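Local coordinates for microbial serine proteinases; subtilisin (PDB 2GKO), which probably hydrolyses peptide bonds as a cold-adapted subtilisin-type serine protease that carries bound calcium ions, at residues T6-K11 with G230-S235; G27-V32 with L129-V134; A122-T127 with Y156-L161; I226-A231 with S249-H254. One frame throughout, in Å; residues are numbered along the deposited sequence.

Contact 4 lies deepest, about 7 Å from the chain's centre, and is mostly small side chains, with a proline, a histidine ring and the base of a methionine, and no hydrogen bond between its segments. Contact 1 shares Gly230 and Ala231 with it and carries that chain outward, where an indole N-H meets backbone carbonyls at a partly buried edge. Contacts 2 and 3 form a second pair, centres about 8 Å apart, joined by strand 133-137: contact 2 is buried strand pairing with a calcium ligand at its end, whereas contact 3 sets helix 112-129 against the turn leading into the next strand and ends in a polar lysine-threonine fringe. Contacts 2 and 4 reach one sheet.

Contact 1. Residues T6-K11 with G230-S235; sequences TPWGIK and GAAVYS
Trp8 turns the pyrrole edge of its indole toward the bend at Ala231 and Ala232, and its single N-H is shared between their two carbonyls. The stronger bond, NE1 to Ala231 O at 2.9 Å, has the oxygen almost in the ring plane; that from NE1 to Ala232 O is weak, 3.3 Å long and well bent. The indole is swung there by a first torsion that puts CG between the backbone N and the carbonyl carbon (chi1 83°). Ala232 has left-handed backbone angles (phi 55°), and its methyl is small enough to sit beside the indole edge. The second meeting is apolar. Pro7 sets its CG against the edge of the Tyr234 ring, 4.0 Å from CD2, and 3.5 Å from Tyr234 O. Pro7 is the N-cap of helix 8-14; its ring fixes phi and gives an apolar surface to Tyr234, and its carbonyl accepts the N-H of Lys11. The tyrosine hydroxyl is taken up by the backbone N of Ser3, while its ring meets that of Tyr242 with the planes nearly parallel. The N-terminal helix is held against the start of strand 233-236, which pairs with strand 242-245, while Val233 packs on helices 71-80 and 248-265.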
loop_
_atom_site.group_PDB
_atom_site.type_symbol
_atom_site.label_atom_id
_atom_site.label_comp_id
_atom_site.label_asym_id
_atom_site.label_seq_id
_atom_site.Cartn_x
_atom_site.Cartn_y
_atom_site.Cartn_z
ATOM N N THR A 6 16.561 -1.103 -7.883
ATOM C CA THR A 6 15.181 -1.003 -8.334
ATOM C C THR A 6 14.681 -2.403 -8.631
ATOM O O THR A 6 14.896 -2.966 -9.702
ATOM C CB THR A 6 15.065 -0.099 -9.547
ATOM O OG1 THR A 6 16.003 -0.532 -10.550
ATOM C CG2 THR A 6 15.503 1.317 -9.165
ATOM N N PRO A 7 14.059 -3.006 -7.629
ATOM C CA PRO A 7 13.391 -4.293 -7.797
ATOM C C PRO A 7 12.396 -4.354 -8.945
ATOM O O PRO A 7 11.908 -3.332 -9.432
ATOM C CB PRO A 7 12.660 -4.434 -6.464
ATOM C CG PRO A 7 13.574 -3.769 -5.504
ATOM C CD PRO A 7 14.006 -2.547 -6.227
ATOM N N TRP A 8 12.060 -5.570 -9.369
ATOM C CA TRP A 8 11.208 -5.738 -10.552
ATOM C C TRP A 8 9.912 -4.964 -10.460
ATOM O O TRP A 8 9.445 -4.354 -11.422
ATOM C CB TRP A 8 10.936 -7.227 -10.864
ATOM C CG TRP A 8 9.811 -7.854 -10.078
ATOM C CD1 TRP A 8 9.934 -8.609 -8.947
ATOM C CD2 TRP A 8 8.409 -7.815 -10.382
ATOM N NE1 TRP A 8 8.694 -9.020 -8.519
ATOM C CE2 TRP A 8 7.738 -8.533 -9.371
ATOM C CE3 TRP A 8 7.643 -7.218 -11.397
ATOM C CZ2 TRP A 8 6.350 -8.692 -9.366
ATOM C CZ3 TRP A 8 6.267 -7.364 -11.390
ATOM C CH2 TRP A 8 5.630 -8.104 -10.370
ATOM N N GLY A 9 9.310 -4.919 -9.274
ATOM C CA GLY A 9 8.049 -4.215 -9.152
ATOM C C GLY A 9 8.170 -2.696 -9.235
ATOM O O GLY A 9 7.244 -2.029 -9.683
ATOM N N ILE A 10 9.314 -2.168 -8.794
ATOM C CA ILE A 10 9.610 -0.746 -8.926
ATOM C C ILE A 10 9.773 -0.423 -10.413
ATOM O O ILE A 10 9.161 0.502 -10.910
ATOM C CB ILE A 10 10.854 -0.346 -8.107
ATOM C CG1 ILE A 10 10.617 -0.583 -6.596
ATOM C CG2 ILE A 10 11.229 1.090 -8.345
ATOM C CD1 ILE A 10 9.351 0.025 -6.026
ATOM N N LYS A 11 10.587 -1.207 -11.106
ATOM C CA LYS A 11 10.763 -1.042 -12.545
ATOM C C LYS A 11 9.434 -1.197 -13.252
ATOM O O LYS A 11 9.117 -0.451 -14.164
ATOM C CB LYS A 11 11.785 -2.027 -13.101
ATOM C CG LYS A 11 13.203 -1.790 -12.635
ATOM C CD LYS A 11 14.182 -2.651 -13.465
ATOM C CE LYS A 11 15.639 -2.329 -13.200
ATOM N NZ LYS A 11 16.181 -3.029 -12.014
ATOM N N GLY A 230 3.297 -7.653 -6.360
ATOM C CA GLY A 230 3.209 -8.232 -5.026
ATOM C C GLY A 230 3.882 -9.563 -4.787
ATOM O O GLY A 230 3.999 -9.962 -3.627
ATOM N N ALA A 231 4.343 -10.241 -5.841
ATOM C CA ALA A 231 5.011 -11.525 -5.706
ATOM C C ALA A 231 6.523 -11.348 -5.856
ATOM O O ALA A 231 6.987 -10.620 -6.745
ATOM C CB ALA A 231 4.466 -12.543 -6.755
ATOM N N ALA A 232 7.283 -12.003 -4.990
ATOM C CA ALA A 232 8.742 -11.983 -5.014
ATOM C C ALA A 232 9.305 -10.578 -4.985
ATOM O O ALA A 232 10.141 -10.214 -5.831
ATOM C CB ALA A 232 9.243 -12.749 -6.210
ATOM N N VAL A 233 8.845 -9.793 -4.007
ATOM C CA VAL A 233 9.208 -8.374 -3.857
ATOM C C VAL A 233 10.348 -8.224 -2.843
ATOM O O VAL A 233 10.232 -8.602 -1.676
ATOM C CB VAL A 233 7.995 -7.532 -3.425
ATOM C CG1 VAL A 233 8.391 -6.097 -3.098
ATOM C CG2 VAL A 233 6.935 -7.555 -4.496
ATOM N N TYR A 234 11.461 -7.676 -3.322
ATOM C CA TYR A 234 12.643 -7.422 -2.509
ATOM C C TYR A 234 12.463 -6.036 -1.931
ATOM O O TYR A 234 12.122 -5.094 -2.637
ATOM C CB TYR A 234 13.899 -7.444 -3.410
ATOM C CG TYR A 234 15.224 -7.093 -2.778
ATOM C CD1 TYR A 234 16.008 -8.078 -2.223
ATOM C CD2 TYR A 234 15.702 -5.784 -2.771
ATOM C CE1 TYR A 234 17.257 -7.786 -1.691
ATOM C CE2 TYR A 234 16.938 -5.472 -2.213
ATOM C CZ TYR A 234 17.709 -6.478 -1.696
ATOM O OH TYR A 234 18.948 -6.209 -1.134
ATOM N N SER A 235 12.711 -5.907 -0.636
ATOM C CA SER A 235 12.620 -4.628 0.043
ATOM C C SER A 235 13.394 -4.687 1.337
ATOM O O SER A 235 14.051 -5.662 1.650
ATOM C CB SER A 235 11.141 -4.263 0.315
ATOM O OG SER A 235 10.979 -2.921 0.785
#

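Contact 2. Residues G27-V32 with L129-V134; sequences GINIAV and LNTKVV. With CA (calcium ion), chain B.
Asn29 spends both ends of its amide here: OD1 binds a calcium ion at 2.2 Å, and ND2 gives its two protons to Thr131 OG1 and Lys132 O, each 2.8 Å away. The threonine oxygen lies in the amide plane, that of Lys132 is tilted out of it. With the metal at OD1 and an acceptor for each N-H at ND2, the orientation of the amide is well defined, and the cation probably polarises its N-H groups. Glu49, Asp97 and three waters complete the site. Lys132 O is gripped twice, because the backbone N of Asn29 (3.1 Å) approaches from the face opposite to ND2; having CG beside its own backbone N (chi1 -50°) lets one residue reach that oxygen both ways. Parallel strand bonds follow, Val134 N to Asn29 O and Ala31 N to Val134 O, both 2.8 Å, the first nearly straight. Water also links Gly27 O to Lys132 N. Beta-branched Ile28, Val133 and Val134, with the small Ala31, suit extended strands: Ile28 CG2 meets Val134 CG2 at 4.0 Å on one face, Ala31 CB meets Val133 CG1 at 4.1 Å on the other. These are neighbouring parallel strands of the central subtilase sheet, with strand 97-102 flanking 29-34. Trp263 of helix 248-265 covers Ile28 and Val134; Trp99 packs on Asn29, Thr131 and Val133.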
loop_
_atom_site.group_PDB
_atom_site.type_symbol
_atom_site.label_atom_id
_atom_site.label_comp_id
_atom_site.label_asym_id
_atom_site.label_seq_id
_atom_site.Cartn_x
_atom_site.Cartn_y
_atom_site.Cartn_z
ATOM N N GLY A 27 6.454 16.115 0.304
ATOM C CA GLY A 27 5.381 16.734 1.053
ATOM C C GLY A 27 4.238 15.823 1.444
ATOM O O GLY A 27 3.461 16.198 2.311
ATOM N N ILE A 28 4.157 14.634 0.844
ATOM C CA ILE A 28 3.057 13.732 1.119
ATOM C C ILE A 28 3.487 12.744 2.159
ATOM O O ILE A 28 4.597 12.216 2.109
ATOM C CB ILE A 28 2.601 13.003 -0.150
ATOM C CG1 ILE A 28 2.328 14.003 -1.287
ATOM C CG2 ILE A 28 1.369 12.154 0.155
ATOM C CD1 ILE A 28 1.281 15.038 -0.992
ATOM N N ASN A 29 2.593 12.465 3.109
ATOM C CA ASN A 29 2.898 11.553 4.219
ATOM C C ASN A 29 2.265 10.206 3.958
ATOM O O ASN A 29 1.083 10.137 3.640
ATOM C CB ASN A 29 2.352 12.129 5.528
ATOM C CG ASN A 29 2.771 13.561 5.733
ATOM O OD1 ASN A 29 3.936 13.820 6.071
ATOM N ND2 ASN A 29 1.865 14.504 5.449
ATOM N N ILE A 30 3.071 9.151 3.989
ATOM C CA ILE A 30 2.574 7.792 3.909
ATOM C C ILE A 30 2.609 7.196 5.309
ATOM O O ILE A 30 3.669 6.997 5.912
ATOM C CB ILE A 30 3.379 6.926 2.894
ATOM C CG1 ILE A 30 3.360 7.568 1.499
ATOM C CG2 ILE A 30 2.781 5.528 2.822
ATOM C CD1 ILE A 30 4.189 6.827 0.459
ATOM N N ALA A 31 1.416 6.916 5.831
ATOM C CA ALA A 31 1.250 6.301 7.111
ATOM C C ALA A 31 1.150 4.792 6.945
ATOM O O ALA A 31 0.139 4.267 6.476
ATOM C CB ALA A 31 0.012 6.874 7.831
ATOM N N VAL A 32 2.212 4.115 7.322
ATOM C CA VAL A 32 2.290 2.684 7.224
ATOM C C VAL A 32 1.843 2.118 8.549
ATOM O O VAL A 32 2.553 2.191 9.569
ATOM C CB VAL A 32 3.719 2.236 6.852
ATOM C CG1 VAL A 32 3.807 0.739 6.862
ATOM C CG2 VAL A 32 4.108 2.803 5.467
ATOM N N LEU A 129 -2.362 19.270 11.072
ATOM C CA LEU A 129 -1.171 19.754 10.369
ATOM C C LEU A 129 -1.512 20.342 9.014
ATOM O O LEU A 129 -0.635 20.866 8.323
ATOM C CB LEU A 129 -0.184 18.592 10.178
ATOM C CG LEU A 129 0.255 17.882 11.465
ATOM C CD1 LEU A 129 1.356 16.849 11.182
ATOM C CD2 LEU A 129 0.699 18.846 12.543
ATOM N N ASN A 130 -2.774 20.232 8.611
ATOM C CA ASN A 130 -3.218 20.600 7.271
ATOM C C ASN A 130 -2.329 19.983 6.204
ATOM O O ASN A 130 -1.776 20.660 5.351
ATOM C CB ASN A 130 -3.281 22.125 7.121
ATOM C CG ASN A 130 -4.020 22.563 5.867
ATOM O OD1 ASN A 130 -4.949 21.898 5.408
ATOM N ND2 ASN A 130 -3.600 23.691 5.301
ATOM N N THR A 131 -2.191 18.665 6.275
ATOM C CA THR A 131 -1.253 17.955 5.417
ATOM C C THR A 131 -1.954 16.757 4.789
ATOM O O THR A 131 -3.007 16.327 5.264
ATOM C CB THR A 131 -0.010 17.542 6.246
ATOM O OG1 THR A 131 1.066 17.169 5.370
ATOM C CG2 THR A 131 -0.286 16.319 7.105
ATOM N N LYS A 132 -1.369 16.242 3.717
ATOM C CA LYS A 132 -1.941 15.142 2.956
ATOM C C LYS A 132 -1.358 13.829 3.443
ATOM O O LYS A 132 -0.143 13.704 3.675
ATOM C CB LYS A 132 -1.700 15.355 1.457
ATOM C CG LYS A 132 -2.320 16.648 0.905
ATOM C CD LYS A 132 -3.800 16.772 1.263
ATOM C CE LYS A 132 -4.518 17.715 0.310
ATOM N NZ LYS A 132 -5.977 17.787 0.575
ATOM N N VAL A 133 -2.247 12.862 3.653
ATOM C CA VAL A 133 -1.875 11.579 4.234
ATOM C C VAL A 133 -2.438 10.459 3.354
ATOM O O VAL A 133 -3.640 10.451 3.003
ATOM C CB VAL A 133 -2.371 11.452 5.683
ATOM C CG1 VAL A 133 -2.003 10.103 6.243
ATOM C CG2 VAL A 133 -1.797 12.567 6.550
ATOM N N VAL A 134 -1.566 9.524 3.006
ATOM C CA VAL A 134 -1.950 8.266 2.399
ATOM C C VAL A 134 -1.713 7.187 3.454
ATOM O O VAL A 134 -0.574 6.932 3.845
ATOM C CB VAL A 134 -1.090 7.929 1.151
ATOM C CG1 VAL A 134 -1.559 6.601 0.523
ATOM C CG2 VAL A 134 -1.143 9.056 0.117
HETATM CA CA CA B . 5.224 15.543 6.432
HETATM O O HOH W 1 0.992 17.368 2.203
HETATM O O HOH W 2 4.215 16.723 4.918
HETATM O O HOH W 3 6.317 17.495 6.938
HETATM O O HOH W 4 3.598 16.345 7.887
#

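Contact 3. Residues A122-T127 with Y156-L161; sequences AGDQAT and YDKGVL
Val160 pushes its CG2 methyl against helix 112-129 at the end of a beta-alpha-beta crossover, in which strand 133-137, helix 146-157 and strand 161-165 follow one another in the subtilase alpha/beta fold. Here the packing is close: CG2 lies 3.7 Å from Gly123 CA and 3.9 Å from Ala126 CB. With CG1 anti to the backbone N (chi1 177°), CG2 is left on the helix side, and Val133 and Ile135 of the sheet back the same valine. Gly123 and Ala126 suit this surface because bare backbone and a single methyl let the chain come near, and Lys158 CD reaches 3.7 Å from Gly123 O. Gly159 fits its own place otherwise, since its positive phi (101°) ends helix 146-157 in a Schellman motif. Toward solvent the contact turns polar, and its charge pair is loose. The Lys158 chain, bent near its end, lies across Thr127, while Asp124, whose OD2 is bonded to Tyr154 OH, forms just a long salt bridge with Lys158, OD2 to NZ 3.7 Å. A water bonded to Thr127 OG1 donates to Lys158 O, and that same hydroxyl oxygen accepts the bond from Lys158 NZ at 2.8 Å.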
loop_
_atom_site.group_PDB
_atom_site.type_symbol
_atom_site.label_atom_id
_atom_site.label_comp_id
_atom_site.label_asym_id
_atom_site.label_seq_id
_atom_site.Cartn_x
_atom_site.Cartn_y
_atom_site.Cartn_z
ATOM N N ALA A 122 -4.268 9.248 12.287
ATOM C CA ALA A 122 -3.739 9.710 11.021
ATOM C C ALA A 122 -4.658 10.784 10.445
ATOM O O ALA A 122 -4.201 11.797 9.959
ATOM C CB ALA A 122 -3.593 8.552 10.047
ATOM N N GLY A 123 -5.969 10.553 10.507
ATOM C CA GLY A 123 -6.935 11.553 10.066
ATOM C C GLY A 123 -6.850 12.836 10.882
ATOM O O GLY A 123 -6.900 13.927 10.307
ATOM N N ASP A 124 -6.698 12.706 12.191
ATOM C CA ASP A 124 -6.621 13.860 13.086
ATOM C C ASP A 124 -5.361 14.664 12.808
ATOM O O ASP A 124 -5.376 15.901 12.885
ATOM C CB ASP A 124 -6.670 13.420 14.546
ATOM C CG ASP A 124 -8.039 12.929 14.951
ATOM O OD1 ASP A 124 -8.117 12.198 15.945
ATOM O OD2 ASP A 124 -9.076 13.233 14.323
ATOM N N GLN A 125 -4.288 13.968 12.455
ATOM C CA GLN A 125 -3.017 14.609 12.107
ATOM C C GLN A 125 -3.111 15.309 10.759
ATOM O O GLN A 125 -2.561 16.397 10.575
ATOM C CB GLN A 125 -1.881 13.566 12.092
ATOM C CG GLN A 125 -1.467 13.082 13.452
ATOM C CD GLN A 125 -0.696 14.120 14.220
ATOM O OE1 GLN A 125 0.437 14.396 13.877
ATOM N NE2 GLN A 125 -1.318 14.734 15.232
ATOM N N ALA A 126 -3.807 14.698 9.802
ATOM C CA ALA A 126 -4.027 15.327 8.512
ATOM C C ALA A 126 -4.695 16.675 8.740
ATOM O O ALA A 126 -4.322 17.670 8.147
ATOM C CB ALA A 126 -4.889 14.453 7.620
ATOM N N THR A 127 -5.679 16.685 9.633
ATOM C CA THR A 127 -6.456 17.902 9.917
ATOM C C THR A 127 -5.614 18.918 10.674
ATOM O O THR A 127 -5.540 20.074 10.266
ATOM C CB THR A 127 -7.686 17.535 10.744
ATOM O OG1 THR A 127 -8.519 16.642 9.996
ATOM C CG2 THR A 127 -8.558 18.760 11.001
ATOM N N TYR A 156 -11.274 9.013 5.844
ATOM C CA TYR A 156 -11.573 9.330 4.460
ATOM C C TYR A 156 -12.351 10.628 4.355
ATOM O O TYR A 156 -12.038 11.455 3.541
ATOM C CB TYR A 156 -12.356 8.199 3.819
ATOM C CG TYR A 156 -12.423 8.250 2.323
ATOM C CD1 TYR A 156 -13.500 8.817 1.680
ATOM C CD2 TYR A 156 -11.407 7.716 1.538
ATOM C CE1 TYR A 156 -13.584 8.835 0.311
ATOM C CE2 TYR A 156 -11.477 7.739 0.165
ATOM C CZ TYR A 156 -12.567 8.305 -0.449
ATOM O OH TYR A 156 -12.626 8.297 -1.824
ATOM N N ASP A 157 -13.321 10.812 5.246
ATOM C CA ASP A 157 -14.059 12.070 5.364
ATOM C C ASP A 157 -13.153 13.264 5.670
ATOM O O ASP A 157 -13.446 14.385 5.249
ATOM C CB ASP A 157 -15.129 11.945 6.457
ATOM C CG ASP A 157 -15.830 13.261 6.741
ATOM O OD1 ASP A 157 -16.695 13.632 5.910
ATOM O OD2 ASP A 157 -15.580 13.997 7.735
ATOM N N LYS A 158 -12.072 13.025 6.409
ATOM C CA LYS A 158 -11.081 14.058 6.730
ATOM C C LYS A 158 -10.044 14.282 5.629
ATOM O O LYS A 158 -9.158 15.134 5.768
ATOM C CB LYS A 158 -10.392 13.746 8.049
ATOM C CG LYS A 158 -11.310 13.879 9.261
ATOM C CD LYS A 158 -10.574 13.589 10.534
ATOM C CE LYS A 158 -11.116 14.397 11.695
ATOM N NZ LYS A 158 -10.387 15.670 11.854
ATOM N N GLY A 159 -10.165 13.543 4.527
ATOM C CA GLY A 159 -9.353 13.774 3.356
ATOM C C GLY A 159 -8.179 12.823 3.185
ATOM O O GLY A 159 -7.344 13.018 2.298
ATOM N N VAL A 160 -8.099 11.812 4.049
ATOM C CA VAL A 160 -7.035 10.813 3.995
ATOM C C VAL A 160 -7.356 9.800 2.896
ATOM O O VAL A 160 -8.503 9.373 2.748
ATOM C CB VAL A 160 -6.862 10.105 5.366
ATOM C CG1 VAL A 160 -5.811 9.003 5.310
ATOM C CG2 VAL A 160 -6.524 11.114 6.440
ATOM N N LEU A 161 -6.360 9.465 2.079
ATOM C CA LEU A 161 -6.477 8.393 1.101
ATOM C C LEU A 161 -6.043 7.081 1.758
ATOM O O LEU A 161 -4.982 7.017 2.350
ATOM C CB LEU A 161 -5.618 8.664 -0.112
ATOM C CG LEU A 161 -5.707 7.640 -1.243
ATOM C CD1 LEU A 161 -7.115 7.532 -1.809
ATOM C CD2 LEU A 161 -4.757 8.029 -2.325
HETATM O O HOH W 5 -9.292 17.228 7.547
#

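Contact 4. Residues I226-A231 with S249-H254. With PMS (phenylmethanesulfonic acid), chain G.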
loop_
_atom_site.group_PDB
_atom_site.type_symbol
_atom_site.label_atom_id
_atom_site.label_comp_id
_atom_site.label_asym_id
_atom_site.label_seq_id
_atom_site.Cartn_x
_atom_site.Cartn_y
_atom_site.Cartn_z
ATOM N N ILE A 226 -7.332 -1.769 -8.000
ATOM C CA ILE A 226 -6.193 -1.696 -8.877
ATOM C C ILE A 226 -5.225 -2.828 -8.529
ATOM O O ILE A 226 -5.394 -3.480 -7.492
ATOM C CB ILE A 226 -5.482 -0.299 -8.774
ATOM C CG1 ILE A 226 -4.884 -0.082 -7.375
ATOM C CG2 ILE A 226 -6.426 0.853 -9.128
ATOM C CD1 ILE A 226 -4.171 1.228 -7.247
ATOM N N SER A 227 -4.247 -3.055 -9.399
ATOM C CA SER A 227 -3.246 -4.079 -9.229
ATOM C C SER A 227 -1.837 -3.478 -9.180
ATOM O O SER A 227 -1.547 -2.457 -9.801
ATOM C CB SER A 227 -3.350 -5.088 -10.380
ATOM O OG SER A 227 -4.636 -5.686 -10.427
ATOM N N ALA A 228 -0.959 -4.102 -8.419
ATOM C CA ALA A 228 0.433 -3.678 -8.362
ATOM C C ALA A 228 1.313 -4.860 -8.037
ATOM O O ALA A 228 0.821 -5.886 -7.613
ATOM C CB ALA A 228 0.621 -2.578 -7.324
ATOM N N PRO A 229 2.617 -4.741 -8.253
ATOM C CA PRO A 229 3.540 -5.850 -7.982
ATOM C C PRO A 229 3.496 -6.355 -6.535
ATOM O O PRO A 229 3.646 -5.558 -5.608
ATOM C CB PRO A 229 4.905 -5.245 -8.312
ATOM C CG PRO A 229 4.588 -4.227 -9.318
ATOM C CD PRO A 229 3.332 -3.581 -8.836
ATOM N N GLY A 230 3.297 -7.653 -6.360
ATOM C CA GLY A 230 3.209 -8.232 -5.026
ATOM C C GLY A 230 3.882 -9.563 -4.787
ATOM O O GLY A 230 3.999 -9.962 -3.627
ATOM N N ALA A 231 4.343 -10.241 -5.841
ATOM C CA ALA A 231 5.011 -11.525 -5.706
ATOM C C ALA A 231 6.523 -11.348 -5.856
ATOM O O ALA A 231 6.987 -10.620 -6.745
ATOM C CB ALA A 231 4.466 -12.543 -6.755
ATOM N N SER A 249 0.057 -7.591 0.592
ATOM C CA SER A 249 0.754 -6.643 1.474
ATOM C C SER A 249 1.888 -5.919 0.784
ATOM O O SER A 249 2.236 -4.819 1.204
ATOM C CB SER A 249 1.352 -7.361 2.679
ATOM O OG SER A 249 0.332 -7.609 3.629
ATOM N N MET A 250 2.492 -6.576 -0.213
ATOM C CA MET A 250 3.610 -6.016 -0.976
ATOM C C MET A 250 3.111 -5.113 -2.102
ATOM O O MET A 250 3.776 -4.136 -2.474
ATOM C CB MET A 250 4.469 -7.144 -1.567
ATOM C CG MET A 250 5.391 -7.866 -0.569
ATOM S SD MET A 250 4.571 -8.722 0.839
ATOM C CE MET A 250 4.791 -7.492 2.138
ATOM N N ALA A 251 1.927 -5.420 -2.613
ATOM C CA ALA A 251 1.299 -4.654 -3.700
ATOM C C ALA A 251 0.798 -3.322 -3.202
ATOM O O ALA A 251 0.974 -2.301 -3.856
ATOM C CB ALA A 251 0.160 -5.473 -4.319
ATOM N N SER A 252 0.122 -3.336 -2.060
ATOM C CA SER A 252 -0.443 -2.144 -1.475
ATOM C C SER A 252 0.548 -0.970 -1.419
ATOM O O SER A 252 0.200 0.106 -1.884
ATOM C CB SER A 252 -1.047 -2.473 -0.094
ATOM O OG SER A 252 -1.771 -1.363 0.438
ATOM N N PRO A 253 1.745 -1.135 -0.857
ATOM C CA PRO A 253 2.673 0.006 -0.795
ATOM C C PRO A 253 3.201 0.489 -2.125
ATOM O O PRO A 253 3.586 1.636 -2.191
ATOM C CB PRO A 253 3.812 -0.504 0.069
ATOM C CG PRO A 253 3.748 -1.974 -0.032
ATOM C CD PRO A 253 2.296 -2.291 -0.134
ATOM N N HIS A 254 3.236 -0.349 -3.149
ATOM C CA HIS A 254 3.520 0.149 -4.493
ATOM C C HIS A 254 2.474 1.181 -4.919
ATOM O O HIS A 254 2.800 2.265 -5.396
ATOM C CB HIS A 254 3.544 -0.992 -5.486
ATOM C CG HIS A 254 4.804 -1.789 -5.465
ATOM N ND1 HIS A 254 4.971 -2.894 -4.658
ATOM C CD2 HIS A 254 5.952 -1.675 -6.181
ATOM C CE1 HIS A 254 6.155 -3.432 -4.889
ATOM N NE2 HIS A 254 6.781 -2.691 -5.790
HETATM C C PMS G . -0.010 -9.682 4.963
HETATM S S PMS G . -0.691 -8.975 3.601
HETATM C C1 PMS G . 1.462 -10.039 4.796
HETATM C C2 PMS G . 1.844 -11.297 4.333
HETATM C C3 PMS G . 3.196 -11.630 4.205
HETATM C C4 PMS G . 4.163 -10.709 4.584
HETATM C C5 PMS G . 3.797 -9.465 5.084
HETATM C C6 PMS G . 2.447 -9.141 5.194
HETATM O O2S PMS G . -2.111 -8.861 3.851
HETATM O O1S PMS G . -0.245 -9.777 2.466
#
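Pro229 lies on the His254 ring, its CB almost over the ring centre (4.1 Å from the centroid, 12° off the normal), a CH-pi contact in which a rigid apolar proline covers a flat ring. The imidazole is fixed from within its own helix, ND1 donating to Met250 O at 2.8 Å close to the ring plane. That proton is thus already committed, and Pro229 O, though near ND1, is badly placed for a bond. The proline carbonyl meets carbon instead, in a CA-H...O contact with Ala251 CA at 3.2 Å. Helix 248-265 begins in the Gly-Thr-Ser-Met-Ala-Ser-Pro signature of subtilases, and its turn 249-254 crosses strand 226-229 of the central sheet at 104°. Its Ser249 bears the phenylmethanesulfonyl group on OG, consistent with its being the nucleophile of the family, and Ser249 N donates to O1S at 2.9 Å. Asn168 ND2 is also hydrogen-bonded to the inhibitor, as in the oxyanion hole of subtilisins. Ala251 is the third main partner, and its small methyl suits the close crossing: CB touches Ala228 O at 3.4 Å and Ala228 CB at 4.2 Å. Gly230, whose CA meets Ala251 N, suits its place because a side chain there would press on Ala251 CB. Met250 reaches over it, CB 3.5 Å from Gly230 O, before its bent chain carries CE to 3.7 Å from C5 of the inhibitor ring.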